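Local coordinates for protein NURA (Sulfolobus solfataricus, PDB 2YGK) that acts as a manganese-dependent nuclease, a homodimer that processes DNA ends with HerA during the repair of double-strand breaks, at residues N40-N45 with I286-S291; P215-L220 with T258-L263; N265-I270 with S294-P299. One frame throughout, in Å; residues are numbered along the deposited sequence.

The three contacts lie in one region of the NurA fold, their centres 11 to 14 Å apart, around the antiparallel part of the mixed sheet. Strand 255-262 connects contacts 1 and 2: Y260 faces helix 216-223 in contact 2, whereas T261 turns the other way and touches M287 of contact 1. Contact 3 follows at once, since 265-270 leads from that strand to its neighbour 270-275, and T261 O probably bonds I270 N. Along the chain, contact 2 closes before contact 3 opens, while the segments of contacts 1 and 3 alternate. Helix 280-291 and the hairpin 294-299 are consecutive, so the chain passes from contact 1 to contact 3, where Y298 lies near the manganese-binding D133.

Contact 1 (N40-N45 with I286-S291); sequences NEYVIN and IMDRLS
A surface contact, part polar and part apolar, brings Y42 against M287 and D288 where the chain leaving the outermost strand 39-41 meets helix 280-291. The chain around Y42 has already left the strand, and the tyrosine points at the helix. Its CG lies anti to the backbone N (chi1 -176°), and the ring reaches D288 with its hydroxyl end. There Y42 OH donates to D288 OD2 across 2.8 Å. The donor comes to the syn side of the carboxylate, 22° out of its plane, and ring and carboxylate are only 24° apart in tilt although the two side chains cross at about a right angle. Selenomethionine M287 supplies the apolar half: its CE touches the ring edge at Y42 CD2, 3.9 Å away. M287 SE stands 5.4 Å from the centre of the Y42 ring, an oblique Met-aromatic contact. Over one face of the same ring, toward its rim, sits the carbonyl oxygen I44 O of the tyrosine's own segment. One turn along the helix from M287, S291 OG gives a hydrogen bond of 3.0 Å to M287 O, which also accepts from S291 N. R227, outside both segments, ties the parts together, with a salt bridge to D288 OD1 and hydrogen bonds to Y42 O and S291 OG. D288 thus divides its two oxygens between a phenol and a guanidinium, a pairing that probably favours the ionised carboxylate and fixes its rotation against the helix.

Contact 2 (P215-L220 with T258-L263); sequences PDITVL and TFYTRL
Between helix 216-223 and strand 255-262, Y260 packs against D216, I217 and L220 and makes most of this buried contact. The axes of 216-220 and 258-262 run 30° from parallel, 9.8 Å apart at their closest. Packing is closest at the root of the tyrosine side chain, where L220 CD1 comes to 3.4 Å from Y260 CB and also reaches CG. Farther out, I217 CB lies 3.6 Å from Y260 CE1, with I217 CG1 near CE1 and CD1 of the same ring, an oblique approach. D216 CB meets the hydroxyl end on the CE2 side, its carboxylate plane turned 85° from the ring. All three cross the tyrosine at about a right angle. The D216 carboxylate is engaged elsewhere, accepting from the backbone N of L209 and F210.

Between the two segments the contact is looser at R262, which covers little of the helix, although its guanidinium is held elsewhere. The chain bends at chi3 (-67°), which sets the position of NE; NH2, farther out, donates to L220 O over a long 3.3 Å. The carbonyl lies near the guanidinium plane, whereas the donor stands above the plane of the carbonyl. T224 OG1 shares L220 O and, like K226 O, accepts from R262 NH1, while R262 NE bonds K267 O. V219 packs on helix 17-38, while T218 and the preceding N-cap residue P215 touch R67 and P100 of the second subunit. A helix laid over one face of a mixed sheet is the alpha/beta layering expected of the RNase H clan to which NurA belongs.

Contact 3 (N265-I270 with S294-P299); sequences NGKRVI and SIKGYP
K267 lays its aliphatic chain over the turn of a small beta hairpin, with CB, CG and CD all near the carbonyl oxygen K296 O; a bend at chi2 (-60°) puts CD there. The hairpin pairs strands 294-295 and 298-299 through a type I' turn, K296 and G297 occupying its two central positions. I295 N bonds Y298 O at 2.9 Å, and Y298 N returns a bond to I295 O. G297, with its positive phi (92°), brings bare backbone against K267, its CA 4.1 Å from K267 CB.

The two segments share no hydrogen bond and meet through van der Waals contact. At the inner end, I270 CG2 reaches the edge of the Y298 ring at CD1, 4.1 Å away. R268 CD comes obliquely to the same ring atom, and P299 CD lies over one ring face. Y298 also makes a cation-pi contact with K202 and touches D133, which with D58 holds the manganese ion; the ion is about 8 Å from the tyrosine side chain. The hairpin thus joins the loop 265-270 to the surroundings of the metal site. At the outer end the like-charged K267 NZ and K296 NZ remain 5.3 Å apart. Behind them, K267 CE rests 3.8 Å from K296 CG.

Contact 1 (N40-N45 with I286-S291)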
loop_
_atom_site.group_PDB
_atom_site.type_symbol
_atom_site.label_atom_id
_atom_site.label_comp_id
_atom_site.label_asym_id
_atom_site.label_seq_id
_atom_site.Cartn_x
_atom_site.Cartn_y
_atom_site.Cartn_z
ATOM N N ASN A 40 -11.312 31.232 12.289
ATOM C CA ASN A 40 -11.343 32.086 13.466
ATOM C C ASN A 40 -9.967 32.179 14.082
ATOM O O ASN A 40 -9.406 31.163 14.499
ATOM C CB ASN A 40 -12.343 31.551 14.492
ATOM C CG ASN A 40 -13.752 31.502 13.943
ATOM O OD1 ASN A 40 -14.498 32.512 13.965
ATOM N ND2 ASN A 40 -14.131 30.322 13.419
ATOM N N GLU A 41 -9.412 33.382 14.118
ATOM C CA GLU A 41 -8.148 33.614 14.804
ATOM C C GLU A 41 -8.359 33.434 16.284
ATOM O O GLU A 41 -9.389 33.821 16.810
ATOM C CB GLU A 41 -7.614 35.012 14.500
ATOM C CG GLU A 41 -7.105 35.135 13.093
ATOM C CD GLU A 41 -6.625 36.531 12.709
ATOM O OE1 GLU A 41 -6.090 37.269 13.596
ATOM O OE2 GLU A 41 -6.786 36.870 11.492
ATOM N N TYR A 42 -7.413 32.814 16.953
ATOM C CA TYR A 42 -7.432 32.721 18.395
ATOM C C TYR A 42 -6.001 32.718 18.869
ATOM O O TYR A 42 -5.391 31.683 19.077
ATOM C CB TYR A 42 -8.172 31.477 18.866
ATOM C CG TYR A 42 -8.308 31.394 20.360
ATOM C CD1 TYR A 42 -8.864 32.441 21.083
ATOM C CD2 TYR A 42 -7.887 30.278 21.055
ATOM C CE1 TYR A 42 -8.996 32.375 22.461
ATOM C CE2 TYR A 42 -8.014 30.194 22.438
ATOM C CZ TYR A 42 -8.569 31.245 23.136
ATOM O OH TYR A 42 -8.718 31.187 24.507
ATOM N N VAL A 43 -5.465 33.904 19.044
ATOM C CA VAL A 43 -4.054 34.032 19.278
ATOM C C VAL A 43 -3.609 33.877 20.755
ATOM O O VAL A 43 -2.495 33.456 20.969
ATOM C CB VAL A 43 -3.502 35.314 18.571
ATOM C CG1 VAL A 43 -3.792 36.582 19.378
ATOM C CG2 VAL A 43 -2.020 35.168 18.280
ATOM N N ILE A 44 -4.448 34.171 21.754
ATOM C CA ILE A 44 -4.004 34.085 23.185
ATOM C C ILE A 44 -4.229 32.714 23.794
ATOM O O ILE A 44 -5.312 32.152 23.646
ATOM C CB ILE A 44 -4.767 35.058 24.165
ATOM C CG1 ILE A 44 -4.622 36.528 23.775
ATOM C CG2 ILE A 44 -4.246 34.902 25.612
ATOM C CD1 ILE A 44 -5.266 37.488 24.779
ATOM N N ASN A 45 -3.227 32.210 24.519
ATOM C CA ASN A 45 -3.332 30.937 25.280
ATOM C C ASN A 45 -3.703 31.136 26.763
ATOM O O ASN A 45 -3.678 32.270 27.276
ATOM C CB ASN A 45 -2.020 30.120 25.175
ATOM C CG ASN A 45 -0.804 30.799 25.880
ATOM O OD1 ASN A 45 -0.914 31.866 26.503
ATOM N ND2 ASN A 45 0.361 30.157 25.775
ATOM N N ILE A 286 -10.075 23.622 24.531
ATOM C CA ILE A 286 -9.331 22.457 24.060
ATOM C C ILE A 286 -8.024 22.883 23.377
ATOM O O ILE A 286 -7.006 22.209 23.523
ATOM C CB ILE A 286 -10.159 21.580 23.080
ATOM C CG1 ILE A 286 -11.250 20.798 23.827
ATOM C CG2 ILE A 286 -9.269 20.590 22.316
ATOM C CD1 ILE A 286 -12.236 20.117 22.863
HETATM N N MSE A 287 -8.052 23.986 22.634
HETATM C CA MSE A 287 -6.835 24.494 22.034
HETATM C C MSE A 287 -5.831 24.913 23.103
HETATM O O MSE A 287 -4.660 24.607 23.024
HETATM C CB MSE A 287 -7.154 25.704 21.158
HETATM C CG MSE A 287 -7.864 25.337 19.891
HETATM SE SE MSE A 287 -8.245 26.862 18.784
HETATM C CE MSE A 287 -6.497 27.644 18.480
ATOM N N ASP A 288 -6.313 25.647 24.094
ATOM C CA ASP A 288 -5.461 26.247 25.126
ATOM C C ASP A 288 -4.762 25.179 25.910
ATOM O O ASP A 288 -3.559 25.245 26.119
ATOM C CB ASP A 288 -6.302 27.116 26.049
ATOM C CG ASP A 288 -6.598 28.488 25.461
ATOM O OD1 ASP A 288 -6.036 28.785 24.377
ATOM O OD2 ASP A 288 -7.395 29.263 26.077
ATOM N N ARG A 289 -5.526 24.169 26.305
ATOM C CA ARG A 289 -4.996 22.982 26.984
ATOM C C ARG A 289 -4.058 22.119 26.127
ATOM O O ARG A 289 -3.016 21.659 26.603
ATOM C CB ARG A 289 -6.166 22.140 27.508
ATOM C CG ARG A 289 -6.977 22.844 28.574
ATOM C CD ARG A 289 -8.343 22.265 28.661
ATOM N NE ARG A 289 -9.090 22.764 29.818
ATOM C CZ ARG A 289 -10.381 22.518 30.049
ATOM N NH1 ARG A 289 -11.116 21.804 29.201
ATOM N NH2 ARG A 289 -10.956 23.006 31.131
ATOM N N LEU A 290 -4.416 21.884 24.873
ATOM C CA LEU A 290 -3.492 21.169 23.973
ATOM C C LEU A 290 -2.191 21.935 23.733
ATOM O O LEU A 290 -1.127 21.312 23.641
ATOM C CB LEU A 290 -4.100 20.912 22.619
ATOM C CG LEU A 290 -5.145 19.830 22.557
ATOM C CD1 LEU A 290 -5.899 19.954 21.246
ATOM C CD2 LEU A 290 -4.438 18.487 22.752
ATOM N N SER A 291 -2.277 23.265 23.612
ATOM C CA SER A 291 -1.089 24.079 23.393
ATOM C C SER A 291 -0.050 23.857 24.511
ATOM O O SER A 291 1.151 23.925 24.280
ATOM C CB SER A 291 -1.451 25.579 23.235
ATOM O OG SER A 291 -2.164 25.876 22.008
#

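Contact 2 (P215-L220 with T258-L263)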
loop_
_atom_site.group_PDB
_atom_site.type_symbol
_atom_site.label_atom_id
_atom_site.label_comp_id
_atom_site.label_asym_id
_atom_site.label_seq_id
_atom_site.Cartn_x
_atom_site.Cartn_y
_atom_site.Cartn_z
ATOM N N PRO A 215 -8.584 18.788 -0.239
ATOM C CA PRO A 215 -9.207 18.715 1.082
ATOM C C PRO A 215 -9.134 20.023 1.886
ATOM O O PRO A 215 -8.264 20.875 1.650
ATOM C CB PRO A 215 -8.444 17.580 1.763
ATOM C CG PRO A 215 -7.193 17.430 1.013
ATOM C CD PRO A 215 -7.445 17.867 -0.372
ATOM N N ASP A 216 -10.071 20.151 2.827
ATOM C CA ASP A 216 -10.275 21.372 3.631
ATOM C C ASP A 216 -9.040 21.752 4.404
ATOM O O ASP A 216 -8.697 22.943 4.524
ATOM C CB ASP A 216 -11.391 21.168 4.641
ATOM C CG ASP A 216 -12.758 21.040 4.000
ATOM O OD1 ASP A 216 -13.000 21.622 2.921
ATOM O OD2 ASP A 216 -13.608 20.348 4.600
ATOM N N ILE A 217 -8.385 20.717 4.914
ATOM C CA ILE A 217 -7.214 20.856 5.755
ATOM C C ILE A 217 -6.099 21.476 4.945
ATOM O O ILE A 217 -5.333 22.266 5.488
ATOM C CB ILE A 217 -6.787 19.497 6.387
ATOM C CG1 ILE A 217 -5.814 19.719 7.560
ATOM C CG2 ILE A 217 -6.192 18.561 5.341
ATOM C CD1 ILE A 217 -5.369 18.408 8.304
ATOM N N THR A 218 -6.031 21.161 3.647
ATOM C CA THR A 218 -5.034 21.757 2.755
ATOM C C THR A 218 -5.401 23.197 2.378
ATOM O O THR A 218 -4.539 24.078 2.280
ATOM C CB THR A 218 -4.895 20.929 1.466
ATOM O OG1 THR A 218 -4.500 19.589 1.797
ATOM C CG2 THR A 218 -3.888 21.546 0.536
ATOM N N VAL A 219 -6.685 23.431 2.154
ATOM C CA VAL A 219 -7.196 24.784 1.956
ATOM C C VAL A 219 -6.818 25.712 3.123
ATOM O O VAL A 219 -6.329 26.800 2.897
ATOM C CB VAL A 219 -8.736 24.779 1.706
ATOM C CG1 VAL A 219 -9.329 26.086 2.010
ATOM C CG2 VAL A 219 -9.026 24.465 0.277
ATOM N N LEU A 220 -6.994 25.274 4.363
ATOM C CA LEU A 220 -6.647 26.127 5.523
ATOM C C LEU A 220 -5.156 26.395 5.731
ATOM O O LEU A 220 -4.765 27.402 6.321
ATOM C CB LEU A 220 -7.193 25.529 6.816
ATOM C CG LEU A 220 -8.705 25.401 6.899
ATOM C CD1 LEU A 220 -9.055 24.391 7.972
ATOM C CD2 LEU A 220 -9.357 26.795 7.127
ATOM N N THR A 258 -16.510 17.886 14.107
ATOM C CA THR A 258 -15.182 18.080 13.603
ATOM C C THR A 258 -14.876 19.574 13.600
ATOM O O THR A 258 -15.740 20.398 13.321
ATOM C CB THR A 258 -15.031 17.464 12.196
ATOM O OG1 THR A 258 -15.352 16.057 12.247
ATOM C CG2 THR A 258 -13.607 17.602 11.696
ATOM N N PHE A 259 -13.655 19.927 13.972
ATOM C CA PHE A 259 -13.100 21.225 13.603
ATOM C C PHE A 259 -11.644 21.038 13.234
ATOM O O PHE A 259 -11.047 20.020 13.570
ATOM C CB PHE A 259 -13.242 22.249 14.728
ATOM C CG PHE A 259 -12.535 21.882 15.995
ATOM C CD1 PHE A 259 -13.145 21.089 16.941
ATOM C CD2 PHE A 259 -11.281 22.359 16.264
ATOM C CE1 PHE A 259 -12.475 20.732 18.145
ATOM C CE2 PHE A 259 -10.616 22.017 17.469
ATOM C CZ PHE A 259 -11.214 21.199 18.389
ATOM N N TYR A 260 -11.091 22.036 12.550
ATOM C CA TYR A 260 -9.682 22.117 12.226
ATOM C C TYR A 260 -9.065 23.183 13.064
ATOM O O TYR A 260 -9.642 24.238 13.267
ATOM C CB TYR A 260 -9.532 22.483 10.794
ATOM C CG TYR A 260 -10.003 21.397 9.895
ATOM C CD1 TYR A 260 -9.155 20.306 9.564
ATOM C CD2 TYR A 260 -11.274 21.424 9.356
ATOM C CE1 TYR A 260 -9.573 19.306 8.714
ATOM C CE2 TYR A 260 -11.703 20.412 8.470
ATOM C CZ TYR A 260 -10.848 19.350 8.173
ATOM O OH TYR A 260 -11.264 18.353 7.306
ATOM N N THR A 261 -7.889 22.940 13.590
ATOM C CA THR A 261 -7.263 23.954 14.434
ATOM C C THR A 261 -5.802 23.974 14.074
ATOM O O THR A 261 -5.256 22.976 13.601
ATOM C CB THR A 261 -7.457 23.629 15.972
ATOM O OG1 THR A 261 -6.890 24.671 16.810
ATOM C CG2 THR A 261 -6.859 22.288 16.288
ATOM N N ARG A 262 -5.217 25.156 14.246
ATOM C CA ARG A 262 -3.802 25.373 14.249
ATOM C C ARG A 262 -3.516 25.850 15.629
ATOM O O ARG A 262 -4.064 26.882 16.019
ATOM C CB ARG A 262 -3.424 26.464 13.240
ATOM C CG ARG A 262 -1.938 26.846 13.293
ATOM C CD ARG A 262 -1.576 27.891 12.271
ATOM N NE ARG A 262 -1.670 27.448 10.867
ATOM C CZ ARG A 262 -2.567 27.853 9.960
ATOM N NH1 ARG A 262 -3.516 28.725 10.267
ATOM N NH2 ARG A 262 -2.519 27.379 8.711
ATOM N N LEU A 263 -2.648 25.143 16.356
ATOM C CA LEU A 263 -2.358 25.442 17.768
ATOM C C LEU A 263 -1.347 26.554 17.946
ATOM O O LEU A 263 -1.260 27.137 19.030
ATOM C CB LEU A 263 -1.838 24.214 18.501
ATOM C CG LEU A 263 -2.860 23.078 18.469
ATOM C CD1 LEU A 263 -2.183 21.827 18.845
ATOM C CD2 LEU A 263 -4.109 23.335 19.341
#

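Contact 3 (N265-I270 with S294-P299)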
loop_
_atom_site.group_PDB
_atom_site.type_symbol
_atom_site.label_atom_id
_atom_site.label_comp_id
_atom_site.label_asym_id
_atom_site.label_seq_id
_atom_site.Cartn_x
_atom_site.Cartn_y
_atom_site.Cartn_z
ATOM N N ASN A 265 0.943 29.747 15.687
ATOM C CA ASN A 265 1.127 30.587 14.513
ATOM C C ASN A 265 2.117 29.982 13.543
ATOM O O ASN A 265 3.222 29.685 13.933
ATOM C CB ASN A 265 1.659 31.947 14.931
ATOM C CG ASN A 265 0.585 32.872 15.483
ATOM O OD1 ASN A 265 -0.619 32.609 15.376
ATOM N ND2 ASN A 265 1.019 34.001 16.030
ATOM N N GLY A 266 1.717 29.795 12.291
ATOM C CA GLY A 266 2.634 29.396 11.232
ATOM C C GLY A 266 2.818 27.906 11.066
ATOM O O GLY A 266 3.519 27.456 10.151
ATOM N N LYS A 267 2.170 27.127 11.924
ATOM C CA LYS A 267 2.366 25.674 11.943
ATOM C C LYS A 267 1.224 24.927 11.271
ATOM O O LYS A 267 0.365 25.525 10.627
ATOM C CB LYS A 267 2.555 25.224 13.381
ATOM C CG LYS A 267 3.722 25.912 14.037
ATOM C CD LYS A 267 5.008 25.595 13.277
ATOM C CE LYS A 267 6.238 26.072 14.015
ATOM N NZ LYS A 267 6.251 27.525 14.149
ATOM N N ARG A 268 1.256 23.609 11.371
ATOM C CA ARG A 268 0.358 22.739 10.639
ATOM C C ARG A 268 -1.030 22.910 11.180
ATOM O O ARG A 268 -1.191 23.359 12.298
ATOM C CB ARG A 268 0.796 21.293 10.838
ATOM C CG ARG A 268 0.738 20.870 12.319
ATOM C CD ARG A 268 0.855 19.398 12.475
ATOM N NE ARG A 268 2.200 18.969 12.136
ATOM C CZ ARG A 268 2.524 18.125 11.155
ATOM N NH1 ARG A 268 1.597 17.593 10.362
ATOM N NH2 ARG A 268 3.809 17.813 10.969
ATOM N N VAL A 269 -2.028 22.569 10.382
ATOM C CA VAL A 269 -3.387 22.482 10.837
ATOM C C VAL A 269 -3.657 21.001 11.076
ATOM O O VAL A 269 -3.260 20.135 10.256
ATOM C CB VAL A 269 -4.360 23.008 9.772
ATOM C CG1 VAL A 269 -5.801 22.794 10.203
ATOM C CG2 VAL A 269 -4.088 24.519 9.442
ATOM N N ILE A 270 -4.350 20.709 12.180
ATOM C CA ILE A 270 -4.804 19.350 12.478
ATOM C C ILE A 270 -6.336 19.286 12.515
ATOM O O ILE A 270 -6.999 20.302 12.766
ATOM C CB ILE A 270 -4.260 18.875 13.817
ATOM C CG1 ILE A 270 -4.790 19.722 14.967
ATOM C CG2 ILE A 270 -2.752 18.924 13.821
ATOM C CD1 ILE A 270 -4.259 19.323 16.367
ATOM N N SER A 294 2.060 20.792 23.618
ATOM C CA SER A 294 2.321 20.772 22.202
ATOM C C SER A 294 3.664 21.365 21.913
ATOM O O SER A 294 4.130 22.289 22.591
ATOM C CB SER A 294 1.287 21.592 21.443
ATOM O OG SER A 294 0.046 20.911 21.395
ATOM N N ILE A 295 4.288 20.823 20.888
ATOM C CA ILE A 295 5.491 21.385 20.316
ATOM C C ILE A 295 5.273 21.622 18.851
ATOM O O ILE A 295 4.745 20.737 18.147
ATOM C CB ILE A 295 6.664 20.459 20.555
ATOM C CG1 ILE A 295 7.134 20.712 21.973
ATOM C CG2 ILE A 295 7.810 20.739 19.582
ATOM C CD1 ILE A 295 7.895 19.568 22.498
ATOM N N LYS A 296 5.667 22.814 18.401
ATOM C CA LYS A 296 5.522 23.201 16.992
ATOM C C LYS A 296 4.176 22.805 16.430
ATOM O O LYS A 296 4.114 22.291 15.331
ATOM C CB LYS A 296 6.618 22.593 16.115
ATOM C CG LYS A 296 7.944 23.395 16.147
ATOM C CD LYS A 296 9.152 22.492 15.814
ATOM C CE LYS A 296 10.456 23.258 15.978
ATOM N NZ LYS A 296 10.489 24.428 15.068
ATOM N N GLY A 297 3.108 23.043 17.196
ATOM C CA GLY A 297 1.770 22.934 16.683
ATOM C C GLY A 297 1.141 21.583 16.880
ATOM O O GLY A 297 -0.022 21.433 16.521
ATOM N N TYR A 298 1.861 20.615 17.478
ATOM C CA TYR A 298 1.338 19.256 17.665
ATOM C C TYR A 298 1.587 18.662 19.061
ATOM O O TYR A 298 2.683 18.802 19.618
ATOM C CB TYR A 298 1.993 18.338 16.631
ATOM C CG TYR A 298 1.377 16.967 16.495
ATOM C CD1 TYR A 298 0.217 16.795 15.786
ATOM C CD2 TYR A 298 1.957 15.848 17.100
ATOM C CE1 TYR A 298 -0.366 15.518 15.641
ATOM C CE2 TYR A 298 1.392 14.581 16.976
ATOM C CZ TYR A 298 0.221 14.423 16.235
ATOM O OH TYR A 298 -0.362 13.175 16.046
ATOM N N PRO A 299 0.604 17.903 19.589
ATOM C CA PRO A 299 0.729 17.450 20.995
ATOM C C PRO A 299 1.856 16.473 21.170
ATOM O O PRO A 299 1.850 15.437 20.532
ATOM C CB PRO A 299 -0.639 16.798 21.315
ATOM C CG PRO A 299 -1.541 17.295 20.246
ATOM C CD PRO A 299 -0.668 17.446 19.001
#